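Local coordinates for hypothetical UPF0271 protein TTHB195 (Thermus thermophilus, PDB 2DFA), which probably acts as the A subunit of a three-part 5-oxoprolinase that opens 5-oxoproline to L-glutamate at the cost of ATP, at residues Ala7-Ser12 against Glu23-Val28; Leu162-Glu167 against Leu197-Glu202; Arg179-Ser184 against Glu206-Gly211; Glu190-Arg195 against Pro230-Ala235. All coordinates share one frame; numbering follows the deposited sequence.

Contact 1 (Ala7-Ser12 against Glu23-Val28); sequences ADAGES and EIFPLV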
loop_
_atom_site.group_PDB
_atom_site.type_symbol
_atom_site.label_atom_id
_atom_site.label_comp_id
_atom_site.label_asym_id
_atom_site.label_seq_id
_atom_site.Cartn_x
_atom_site.Cartn_y
_atom_site.Cartn_z
ATOM N N ALA A 7 -2.941 21.706 15.932
ATOM C CA ALA A 7 -3.528 21.452 14.626
ATOM C C ALA A 7 -2.827 20.252 14.004
ATOM O O ALA A 7 -1.657 19.981 14.295
ATOM C CB ALA A 7 -3.367 22.671 13.731
ATOM N N ASP A 8 -3.545 19.523 13.157
ATOM C CA ASP A 8 -2.953 18.373 12.495
ATOM C C ASP A 8 -2.056 18.914 11.399
ATOM O O ASP A 8 -2.298 20.008 10.874
ATOM C CB ASP A 8 -4.033 17.473 11.885
ATOM C CG ASP A 8 -5.060 17.023 12.902
ATOM O OD1 ASP A 8 -4.682 16.757 14.064
ATOM O OD2 ASP A 8 -6.250 16.919 12.532
ATOM N N ALA A 9 -1.022 18.153 11.052
ATOM C CA ALA A 9 -0.087 18.565 10.013
ATOM C C ALA A 9 0.721 17.377 9.499
ATOM O O ALA A 9 0.609 16.268 10.023
ATOM C CB ALA A 9 0.856 19.627 10.556
ATOM N N GLY A 10 1.530 17.629 8.474
ATOM C CA GLY A 10 2.360 16.590 7.884
ATOM C C GLY A 10 1.553 15.447 7.285
ATOM O O GLY A 10 2.018 14.313 7.227
ATOM N N GLU A 11 0.348 15.740 6.817
ATOM C CA GLU A 11 -0.492 14.689 6.253
ATOM C C GLU A 11 -0.298 14.445 4.756
ATOM O O GLU A 11 -0.908 13.534 4.185
ATOM C CB GLU A 11 -1.956 14.982 6.595
ATOM C CG GLU A 11 -2.118 15.266 8.086
ATOM C CD GLU A 11 -3.548 15.188 8.577
ATOM O OE1 GLU A 11 -4.322 16.137 8.330
ATOM O OE2 GLU A 11 -3.891 14.176 9.223
ATOM N N SER A 12 0.564 15.247 4.129
ATOM C CA SER A 12 0.860 15.096 2.707
ATOM C C SER A 12 1.471 13.712 2.489
ATOM O O SER A 12 2.135 13.168 3.378
ATOM C CB SER A 12 1.862 16.163 2.244
ATOM O OG SER A 12 1.339 17.474 2.390
ATOM N N GLU A 23 1.068 27.737 6.448
ATOM C CA GLU A 23 0.241 28.809 6.989
ATOM C C GLU A 23 -0.178 28.571 8.435
ATOM O O GLU A 23 -0.336 29.520 9.210
ATOM C CB GLU A 23 -1.009 28.988 6.127
ATOM C CG GLU A 23 -0.737 29.385 4.679
ATOM C CD GLU A 23 0.030 28.324 3.905
ATOM O OE1 GLU A 23 -0.420 27.157 3.881
ATOM O OE2 GLU A 23 1.082 28.660 3.315
ATOM N N ILE A 24 -0.344 27.304 8.801
ATOM C CA ILE A 24 -0.778 26.944 10.147
ATOM C C ILE A 24 0.306 26.925 11.227
ATOM O O ILE A 24 0.067 27.369 12.347
ATOM C CB ILE A 24 -1.485 25.562 10.140
ATOM C CG1 ILE A 24 -2.809 25.652 9.381
ATOM C CG2 ILE A 24 -1.727 25.087 11.569
ATOM C CD1 ILE A 24 -3.885 26.443 10.102
ATOM N N PHE A 25 1.489 26.415 10.902
ATOM C CA PHE A 25 2.569 26.329 11.885
ATOM C C PHE A 25 2.922 27.618 12.621
ATOM O O PHE A 25 3.209 27.594 13.817
ATOM C CB PHE A 25 3.828 25.754 11.237
ATOM C CG PHE A 25 3.834 24.254 11.158
ATOM C CD1 PHE A 25 2.741 23.567 10.640
ATOM C CD2 PHE A 25 4.938 23.526 11.588
ATOM C CE1 PHE A 25 2.750 22.175 10.551
ATOM C CE2 PHE A 25 4.955 22.131 11.500
ATOM C CZ PHE A 25 3.861 21.458 10.981
ATOM N N PRO A 26 2.916 28.763 11.923
ATOM C CA PRO A 26 3.253 30.002 12.630
ATOM C C PRO A 26 2.156 30.474 13.589
ATOM O O PRO A 26 2.344 31.439 14.332
ATOM C CB PRO A 26 3.499 30.987 11.488
ATOM C CG PRO A 26 2.534 30.519 10.439
ATOM C CD PRO A 26 2.704 29.012 10.486
ATOM N N LEU A 27 1.021 29.779 13.584
ATOM C CA LEU A 27 -0.105 30.146 14.437
ATOM C C LEU A 27 -0.340 29.228 15.638
ATOM O O LEU A 27 -0.919 29.650 16.642
ATOM C CB LEU A 27 -1.385 30.184 13.600
ATOM C CG LEU A 27 -1.360 31.004 12.309
ATOM C CD1 LEU A 27 -2.648 30.768 11.536
ATOM C CD2 LEU A 27 -1.180 32.480 12.633
ATOM N N VAL A 28 0.101 27.976 15.546
ATOM C CA VAL A 28 -0.125 27.027 16.635
ATOM C C VAL A 28 1.092 26.796 17.515
ATOM O O VAL A 28 2.212 27.127 17.132
ATOM C CB VAL A 28 -0.596 25.662 16.075
ATOM C CG1 VAL A 28 -1.851 25.852 15.237
ATOM C CG2 VAL A 28 0.499 25.036 15.234
#
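A7 and V28 are the backbone positions that come closest, their CA atoms 6.8 Å apart, where the end of strand 2-9 passes beside the turn that follows helix 21-24. A7 points its methyl at segment 23-28 and touches two branched side chains with it. CG2 of I24 comes to 3.6 Å from A7 CB, and CG1 of V28 lies 3.8 Å from the same A7 CB. The I24 branch gets there because CG2 stands anti to the backbone N (chi1 of I24 is -68°), while the longer CG1 arm runs off toward P230 and A233 of helix 229-241. The turn itself is tied by the carbonyl of I24, which accepts from two amides: L27 N at 2.9 Å and V28 N, more loosely, at 3.3 Å from I24 O. Strand 2-9, helix 21-24 and strand 30-34 make a beta-alpha-beta unit, the two strands parallel and A7 and A9 bonded through their backbones to N32. Two residues on from A7, A9 CB is modelled at the edge of the F25 ring, near its plane, but too close for the detail to be relied on. Between the two alanines, D8 starts away from 23-28 and bonds through OD1 to N32; with H62 and H111 it may outline an empty metal site.

Contact 2 (Leu162-Glu167 against Leu197-Glu202); sequences LEAFPE and LRMVLE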
loop_
_atom_site.group_PDB
_atom_site.type_symbol
_atom_site.label_atom_id
_atom_site.label_comp_id
_atom_site.label_asym_id
_atom_site.label_seq_id
_atom_site.Cartn_x
_atom_site.Cartn_y
_atom_site.Cartn_z
ATOM N N LEU A 162 -6.507 17.495 28.277
ATOM C CA LEU A 162 -7.871 17.717 27.807
ATOM C C LEU A 162 -7.991 18.665 26.625
ATOM O O LEU A 162 -7.542 19.810 26.670
ATOM C CB LEU A 162 -8.744 18.213 28.962
ATOM C CG LEU A 162 -8.768 17.279 30.174
ATOM C CD1 LEU A 162 -9.765 17.800 31.203
ATOM C CD2 LEU A 162 -9.155 15.869 29.730
ATOM N N GLU A 163 -8.627 18.174 25.567
ATOM C CA GLU A 163 -8.811 18.939 24.343
ATOM C C GLU A 163 -10.220 19.504 24.199
ATOM O O GLU A 163 -11.204 18.860 24.568
ATOM C CB GLU A 163 -8.479 18.050 23.142
ATOM C CG GLU A 163 -8.735 18.673 21.794
ATOM C CD GLU A 163 -8.170 17.832 20.662
ATOM O OE1 GLU A 163 -8.498 16.628 20.584
ATOM O OE2 GLU A 163 -7.397 18.382 19.849
ATOM N N ALA A 164 -10.303 20.719 23.668
ATOM C CA ALA A 164 -11.580 21.389 23.440
ATOM C C ALA A 164 -11.584 21.838 21.986
ATOM O O ALA A 164 -10.522 22.058 21.394
ATOM C CB ALA A 164 -11.729 22.595 24.377
ATOM N N PHE A 165 -12.774 21.982 21.413
ATOM C CA PHE A 165 -12.896 22.370 20.014
ATOM C C PHE A 165 -13.701 23.642 19.795
ATOM O O PHE A 165 -14.927 23.604 19.729
ATOM C CB PHE A 165 -13.537 21.231 19.216
ATOM C CG PHE A 165 -12.844 19.910 19.388
ATOM C CD1 PHE A 165 -13.002 19.173 20.558
ATOM C CD2 PHE A 165 -12.014 19.411 18.387
ATOM C CE1 PHE A 165 -12.343 17.958 20.728
ATOM C CE2 PHE A 165 -11.350 18.199 18.550
ATOM C CZ PHE A 165 -11.517 17.471 19.725
ATOM N N PRO A 166 -13.017 24.787 19.661
ATOM C CA PRO A 166 -13.722 26.053 19.443
ATOM C C PRO A 166 -14.538 26.085 18.149
ATOM O O PRO A 166 -15.440 26.909 18.002
ATOM C CB PRO A 166 -12.593 27.086 19.458
ATOM C CG PRO A 166 -11.398 26.301 18.995
ATOM C CD PRO A 166 -11.561 24.998 19.734
ATOM N N GLU A 167 -14.239 25.179 17.223
ATOM C CA GLU A 167 -14.957 25.135 15.949
ATOM C C GLU A 167 -16.134 24.169 15.921
ATOM O O GLU A 167 -16.848 24.087 14.919
ATOM C CB GLU A 167 -14.001 24.766 14.816
ATOM C CG GLU A 167 -12.858 25.740 14.611
ATOM C CD GLU A 167 -11.963 25.327 13.456
ATOM O OE1 GLU A 167 -12.401 25.438 12.291
ATOM O OE2 GLU A 167 -10.827 24.879 13.715
ATOM N N LEU A 197 -11.819 32.076 23.403
ATOM C CA LEU A 197 -11.565 32.921 24.570
ATOM C C LEU A 197 -12.387 32.454 25.776
ATOM O O LEU A 197 -11.902 32.324 26.893
ATOM C CB LEU A 197 -11.984 34.355 24.214
ATOM C CG LEU A 197 -10.809 35.266 23.836
ATOM C CD1 LEU A 197 -11.246 36.725 23.658
ATOM C CD2 LEU A 197 -9.707 35.278 24.898
ATOM N N ARG A 198 -13.691 32.252 25.514
ATOM C CA ARG A 198 -14.603 31.830 26.569
ATOM C C ARG A 198 -14.122 30.552 27.256
ATOM O O ARG A 198 -14.105 30.437 28.474
ATOM C CB ARG A 198 -15.973 31.597 25.931
ATOM C CG ARG A 198 -17.079 31.406 26.968
ATOM C CD ARG A 198 -17.779 32.725 27.329
ATOM N NE ARG A 198 -18.496 32.602 28.605
ATOM C CZ ARG A 198 -19.640 31.892 28.594
ATOM N NH1 ARG A 198 -20.047 31.335 27.468
ATOM N NH2 ARG A 198 -20.367 31.773 29.708
ATOM N N MET A 199 -13.770 29.552 26.425
ATOM C CA MET A 199 -13.309 28.282 26.977
ATOM C C MET A 199 -12.088 28.469 27.884
ATOM O O MET A 199 -11.940 27.837 28.920
ATOM C CB MET A 199 -12.941 27.351 25.818
ATOM C CG MET A 199 -14.098 27.068 24.860
ATOM S SD MET A 199 -13.568 26.077 23.454
ATOM C CE MET A 199 -15.030 25.041 23.318
ATOM N N VAL A 200 -11.165 29.340 27.434
ATOM C CA VAL A 200 -9.968 29.588 28.238
ATOM C C VAL A 200 -10.279 30.430 29.482
ATOM O O VAL A 200 -10.020 30.044 30.614
ATOM C CB VAL A 200 -8.932 30.298 27.362
ATOM C CG1 VAL A 200 -7.673 30.589 28.182
ATOM C CG2 VAL A 200 -8.558 29.429 26.176
ATOM N N LEU A 201 -10.829 31.637 29.231
ATOM C CA LEU A 201 -11.047 32.590 30.321
ATOM C C LEU A 201 -12.116 32.133 31.331
ATOM O O LEU A 201 -12.046 32.436 32.517
ATOM C CB LEU A 201 -11.469 33.941 29.720
ATOM C CG LEU A 201 -10.412 34.590 28.816
ATOM C CD1 LEU A 201 -10.878 35.940 28.262
ATOM C CD2 LEU A 201 -9.096 34.868 29.548
ATOM N N GLU A 202 -13.156 31.430 30.829
ATOM C CA GLU A 202 -14.278 31.113 31.716
ATOM C C GLU A 202 -14.482 29.608 31.932
ATOM O O GLU A 202 -15.223 29.175 32.806
ATOM C CB GLU A 202 -15.551 31.738 31.133
ATOM C CG GLU A 202 -15.573 33.265 31.241
ATOM C CD GLU A 202 -16.828 33.794 30.574
ATOM O OE1 GLU A 202 -17.919 33.473 31.034
ATOM O OE2 GLU A 202 -16.702 34.560 29.614
#
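M199 bridges helix 189-201 to the end of strand 160-164, facing A164 and P166 with a side chain that can be followed atom by atom. From CB the chain steps to CG; these two carbons mainly span the distance between helix and strand. Chi2 is extended at 175°, and this carries the sulfur straight out from the helix. SD then meets two partners: A164 CB lies 4.0 Å from M199 SD, and P166 brings its CA to 4.0 Å and its CB to 4.2 Å from that sulfur. Here the parallel sheet gives way to the loop beyond A164, whose backbone is bonded to T219 and C221 of the adjoining strand. Helix 189-201 covers the outer side of that strand end, consistent with the beta/alpha barrel-like fold of the glycoside hydrolase/deacetylase clan. At chi3 the chain bends (141°), bringing the methyl to the peptide that joins F165 to P166, with M199 CE 3.9 Å from F165 O and 4.0 Å from F165 C. With an alanine here sulfur and methyl both go, which is likely to open a gap between the helix and A164 and P166. The ring of F165 takes the other direction and packs on Y115 and C221, whereas P166 O has a weak hydrogen bond from NE of R195, one turn earlier on the same helix.

Contact 3 (Arg179-Ser184 against Glu206-Gly211); sequences RSMPGS and EALDGG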
loop_
_atom_site.group_PDB
_atom_site.type_symbol
_atom_site.label_atom_id
_atom_site.label_comp_id
_atom_site.label_asym_id
_atom_site.label_seq_id
_atom_site.Cartn_x
_atom_site.Cartn_y
_atom_site.Cartn_z
ATOM N N ARG A 179 -22.017 15.587 13.850
ATOM C CA ARG A 179 -21.475 16.303 12.695
ATOM C C ARG A 179 -22.488 17.020 11.792
ATOM O O ARG A 179 -22.354 18.194 11.477
ATOM C CB ARG A 179 -20.720 15.294 11.827
ATOM C CG ARG A 179 -19.267 15.114 12.269
ATOM C CD ARG A 179 -18.342 16.163 11.642
ATOM N NE ARG A 179 -18.986 17.479 11.634
ATOM C CZ ARG A 179 -18.302 18.500 11.087
ATOM N NH1 ARG A 179 -17.099 18.299 10.579
ATOM N NH2 ARG A 179 -18.853 19.717 11.045
ATOM N N SER A 180 -23.500 16.260 11.325
ATOM C CA SER A 180 -24.392 16.809 10.304
ATOM C C SER A 180 -25.604 17.480 10.957
ATOM O O SER A 180 -26.661 17.637 10.359
ATOM C CB SER A 180 -24.856 15.698 9.359
ATOM O OG SER A 180 -23.940 15.593 8.269
ATOM N N MET A 181 -25.435 17.856 12.238
ATOM C CA MET A 181 -26.528 18.527 12.932
ATOM C C MET A 181 -26.437 20.025 12.640
ATOM O O MET A 181 -25.376 20.636 12.666
ATOM C CB MET A 181 -26.438 18.180 14.418
ATOM C CG MET A 181 -27.636 18.704 15.212
ATOM S SD MET A 181 -27.409 18.523 16.985
ATOM C CE MET A 181 -28.078 16.861 17.150
ATOM N N PRO A 182 -27.603 20.614 12.315
ATOM C CA PRO A 182 -27.685 22.016 11.953
ATOM C C PRO A 182 -26.941 22.868 12.991
ATOM O O PRO A 182 -27.297 22.938 14.160
ATOM C CB PRO A 182 -29.169 22.380 11.926
ATOM C CG PRO A 182 -29.987 21.086 11.923
ATOM C CD PRO A 182 -28.853 19.953 11.932
ATOM N N GLY A 183 -25.841 23.491 12.528
ATOM C CA GLY A 183 -25.088 24.380 13.407
ATOM C C GLY A 183 -24.027 23.629 14.214
ATOM O O GLY A 183 -23.522 24.107 15.221
ATOM N N SER A 184 -23.705 22.405 13.755
ATOM C CA SER A 184 -22.747 21.592 14.496
ATOM C C SER A 184 -21.317 22.125 14.390
ATOM O O SER A 184 -20.500 21.980 15.292
ATOM C CB SER A 184 -22.814 20.157 13.974
ATOM O OG SER A 184 -21.921 19.339 14.730
ATOM N N GLU A 206 -21.079 27.966 25.146
ATOM C CA GLU A 206 -22.496 27.864 24.830
ATOM C C GLU A 206 -22.847 26.459 24.339
ATOM O O GLU A 206 -22.076 25.781 23.670
ATOM C CB GLU A 206 -22.819 28.895 23.745
ATOM C CG GLU A 206 -24.322 29.116 23.565
ATOM C CD GLU A 206 -24.565 30.003 22.364
ATOM O OE1 GLU A 206 -23.661 30.735 21.986
ATOM O OE2 GLU A 206 -25.675 29.964 21.826
ATOM N N ALA A 207 -24.042 25.998 24.744
ATOM C CA ALA A 207 -24.512 24.713 24.253
ATOM C C ALA A 207 -25.566 24.894 23.158
ATOM O O ALA A 207 -26.420 25.771 23.203
ATOM C CB ALA A 207 -25.099 23.931 25.428
ATOM N N LEU A 208 -25.454 24.047 22.124
ATOM C CA LEU A 208 -26.374 24.148 20.999
ATOM C C LEU A 208 -27.832 23.922 21.426
ATOM O O LEU A 208 -28.763 24.540 20.923
ATOM C CB LEU A 208 -25.936 23.110 19.956
ATOM C CG LEU A 208 -26.817 23.078 18.700
ATOM C CD1 LEU A 208 -26.853 24.429 17.985
ATOM C CD2 LEU A 208 -26.323 22.059 17.667
ATOM N N ASP A 209 -28.022 22.979 22.373
ATOM C CA ASP A 209 -29.385 22.669 22.801
ATOM C C ASP A 209 -29.804 23.438 24.065
ATOM O O ASP A 209 -30.597 22.977 24.878
ATOM C CB ASP A 209 -29.526 21.150 22.995
ATOM C CG ASP A 209 -28.499 20.621 23.991
ATOM O OD1 ASP A 209 -27.412 21.195 24.053
ATOM O OD2 ASP A 209 -28.767 19.600 24.627
ATOM N N GLY A 210 -29.275 24.650 24.226
ATOM C CA GLY A 210 -29.653 25.474 25.363
ATOM C C GLY A 210 -28.620 25.688 26.452
ATOM O O GLY A 210 -27.945 24.750 26.880
ATOM N N GLY A 211 -28.504 26.934 26.904
ATOM C CA GLY A 211 -27.566 27.265 27.964
ATOM C C GLY A 211 -26.103 27.076 27.610
ATOM O O GLY A 211 -25.684 27.347 26.484
#
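L208 carries the contact between the two loops, reaching by nonpolar contact from its own turn to M181, P182 and G183. Its CG stands anti to the backbone N (chi1 180°), which extends the branched end toward the other loop, and CD2 does most of the touching. That methyl lies 3.8 Å from the sulfur of M181, the L208 CD2 to M181 SD pair being the one contact between apolar side chains. M181 is extended through its first two torsions and bends at chi3 (-88°), and the two side chains cross obliquely.

The second kind of contact is methyl against carbonyl. L208 CD2 sits 3.7 Å from P182 O, with the carbonyl of G183 somewhat farther from it, and CD1 also approaches P182 O, so the leucine end rests largely on backbone.

Hydrogen bonding works within each loop. Residues M181 to S184 form a type II turn, closed weakly by S184 N to M181 O; G183, at positive phi, occupies its third position, where a side chain would jam against the preceding carbonyl. A207 to G210 make a type I turn, with G210 N 3.2 Å from A207 O, and A207 N bonds more firmly to G211 O at 2.7 Å.

This second loop is the tip of the small antiparallel hairpin of strands 204-206 and 212-214. The segment after strand 160-164 runs alongside it: Y170 bonds to the backbone of L208, R172 to D209 and G210, and A169 to S184, at the surface ahead of helix 189-201.

Contact 4 (Glu190-Arg195 against Pro230-Ala235); sequences EEAARR and PEVARA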
loop_
_atom_site.group_PDB
_atom_site.type_symbol
_atom_site.label_atom_id
_atom_site.label_comp_id
_atom_site.label_asym_id
_atom_site.label_seq_id
_atom_site.Cartn_x
_atom_site.Cartn_y
_atom_site.Cartn_z
ATOM N N GLU A 190 -14.555 34.460 13.628
ATOM C CA GLU A 190 -14.847 35.412 14.697
ATOM C C GLU A 190 -15.549 34.742 15.888
ATOM O O GLU A 190 -15.204 34.944 17.043
ATOM C CB GLU A 190 -15.734 36.520 14.120
ATOM C CG GLU A 190 -15.223 37.051 12.779
ATOM C CD GLU A 190 -13.956 37.842 13.001
ATOM O OE1 GLU A 190 -13.010 37.288 13.542
ATOM O OE2 GLU A 190 -13.911 39.002 12.578
ATOM N N GLU A 191 -16.598 33.948 15.578
ATOM C CA GLU A 191 -17.296 33.238 16.650
ATOM C C GLU A 191 -16.401 32.174 17.294
ATOM O O GLU A 191 -16.395 31.968 18.498
ATOM C CB GLU A 191 -18.557 32.581 16.081
ATOM C CG GLU A 191 -19.473 32.047 17.186
ATOM C CD GLU A 191 -20.615 31.258 16.580
ATOM O OE1 GLU A 191 -21.290 31.782 15.704
ATOM O OE2 GLU A 191 -20.860 30.141 17.044
ATOM N N ALA A 192 -15.659 31.457 16.433
ATOM C CA ALA A 192 -14.743 30.448 16.949
ATOM C C ALA A 192 -13.725 31.062 17.913
ATOM O O ALA A 192 -13.401 30.517 18.957
ATOM C CB ALA A 192 -14.018 29.821 15.760
ATOM N N ALA A 193 -13.178 32.220 17.505
ATOM C CA ALA A 193 -12.270 32.930 18.397
ATOM C C ALA A 193 -12.989 33.351 19.683
ATOM O O ALA A 193 -12.458 33.293 20.783
ATOM C CB ALA A 193 -11.767 34.169 17.660
ATOM N N ARG A 194 -14.231 33.836 19.494
ATOM C CA ARG A 194 -15.065 34.191 20.636
ATOM C C ARG A 194 -15.214 33.011 21.603
ATOM O O ARG A 194 -15.037 33.121 22.810
ATOM C CB ARG A 194 -16.439 34.595 20.096
ATOM C CG ARG A 194 -17.208 35.483 21.074
ATOM C CD ARG A 194 -18.687 35.653 20.687
ATOM N NE ARG A 194 -18.875 35.638 19.232
ATOM C CZ ARG A 194 -18.347 36.654 18.533
ATOM N NH1 ARG A 194 -17.649 37.586 19.155
ATOM N NH2 ARG A 194 -18.587 36.750 17.223
ATOM N N ARG A 195 -15.596 31.856 21.024
ATOM C CA ARG A 195 -15.757 30.650 21.830
ATOM C C ARG A 195 -14.437 30.233 22.489
ATOM O O ARG A 195 -14.379 29.827 23.641
ATOM C CB ARG A 195 -16.265 29.536 20.908
ATOM C CG ARG A 195 -17.677 29.809 20.384
ATOM C CD ARG A 195 -18.067 28.880 19.223
ATOM N NE ARG A 195 -18.081 27.475 19.646
ATOM C CZ ARG A 195 -19.221 27.002 20.180
ATOM N NH1 ARG A 195 -20.266 27.800 20.310
ATOM N NH2 ARG A 195 -19.302 25.721 20.545
ATOM N N PRO A 230 -6.482 28.317 8.161
ATOM C CA PRO A 230 -5.541 29.387 8.505
ATOM C C PRO A 230 -6.253 30.618 9.062
ATOM O O PRO A 230 -5.800 31.218 10.034
ATOM C CB PRO A 230 -4.844 29.665 7.177
ATOM C CG PRO A 230 -4.813 28.311 6.540
ATOM C CD PRO A 230 -6.215 27.806 6.804
ATOM N N GLU A 231 -7.372 30.986 8.443
ATOM C CA GLU A 231 -8.147 32.142 8.886
ATOM C C GLU A 231 -8.669 31.944 10.302
ATOM O O GLU A 231 -8.568 32.841 11.142
ATOM C CB GLU A 231 -9.326 32.391 7.940
ATOM C CG GLU A 231 -8.948 33.080 6.640
ATOM C CD GLU A 231 -10.122 33.209 5.685
ATOM O OE1 GLU A 231 -11.160 33.782 6.084
ATOM O OE2 GLU A 231 -10.004 32.736 4.534
ATOM N N VAL A 232 -9.235 30.770 10.562
ATOM C CA VAL A 232 -9.768 30.464 11.883
ATOM C C VAL A 232 -8.640 30.475 12.906
ATOM O O VAL A 232 -8.749 31.105 13.956
ATOM C CB VAL A 232 -10.450 29.076 11.909
ATOM C CG1 VAL A 232 -11.033 28.810 13.289
ATOM C CG2 VAL A 232 -11.535 29.009 10.847
ATOM N N ALA A 233 -7.556 29.775 12.589
ATOM C CA ALA A 233 -6.404 29.706 13.482
ATOM C C ALA A 233 -5.877 31.111 13.767
ATOM O O ALA A 233 -5.531 31.442 14.902
ATOM C CB ALA A 233 -5.307 28.852 12.854
ATOM N N ARG A 234 -5.820 31.931 12.725
ATOM C CA ARG A 234 -5.341 33.301 12.859
ATOM C C ARG A 234 -6.247 34.050 13.830
ATOM O O ARG A 234 -5.787 34.605 14.832
ATOM C CB ARG A 234 -5.362 33.995 11.497
ATOM C CG ARG A 234 -4.608 35.315 11.448
ATOM C CD ARG A 234 -4.821 36.001 10.104
ATOM N NE ARG A 234 -4.647 35.075 8.987
ATOM C CZ ARG A 234 -3.496 34.494 8.665
ATOM N NH1 ARG A 234 -2.400 34.742 9.372
ATOM N NH2 ARG A 234 -3.441 33.656 7.637
ATOM N N ALA A 235 -7.541 34.051 13.524
ATOM C CA ALA A 235 -8.528 34.730 14.352
ATOM C C ALA A 235 -8.447 34.287 15.809
ATOM O O ALA A 235 -8.472 35.115 16.718
ATOM C CB ALA A 235 -9.931 34.474 13.803
#
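The shortest polar bond here, R195 N to E191 O at 2.7 Å, belongs to the backbone of helix 189-201, the helix that presents A192 and A193 to V232 and A235 of helix 229-241. The axes of the two short segments pass 8.5 Å apart, and their directions differ by 40°. A193 packs closest: its CB lies 3.6 Å from A235 O, and the methyls of A193 and A235 are 4.3 Å apart at their CB atoms. Beside them A192 CB meets V232 CG1 at 4.0 Å; standing anti to the backbone N of V232 (chi1 -178°) carries that branch toward A192. At the exposed border of the contact E190 starts out away from the other helix, but its chain bends at chi2 (-70°) and brings OE1 to 4.2 Å from A235 CB, a loose approach of carboxylate to methyl. P189 also touches V232 and A235, while E167 lies on V232. With alanine methyls, one valine branch and the carbonyl of A235 making the interface, and each helix closing its own backbone bonds, the two helices depend here on small side chains and close approach rather than on polar pairing.

Along the chain, contact 1 closes before the others open, whereas contacts 2, 3 and 4 interleave their segments. Contacts 1 and 2 both reach the parallel sheet, through strands 2-9 and 160-164, with centres about 19 Å apart. Contacts 2 and 4 share helix 189-201, their centres about 12 Å apart. Contact 4 passes that helix on to helix 229-241, and L27 and I24 of contact 1 pack on the latter, so both helices and segment 23-28 pack in succession outside the sheet. Strand ends are thus joined to their covering helices within one family domain. Contact 3, about 27 Å from contact 1 between centres, lies on the surface beyond contact 2.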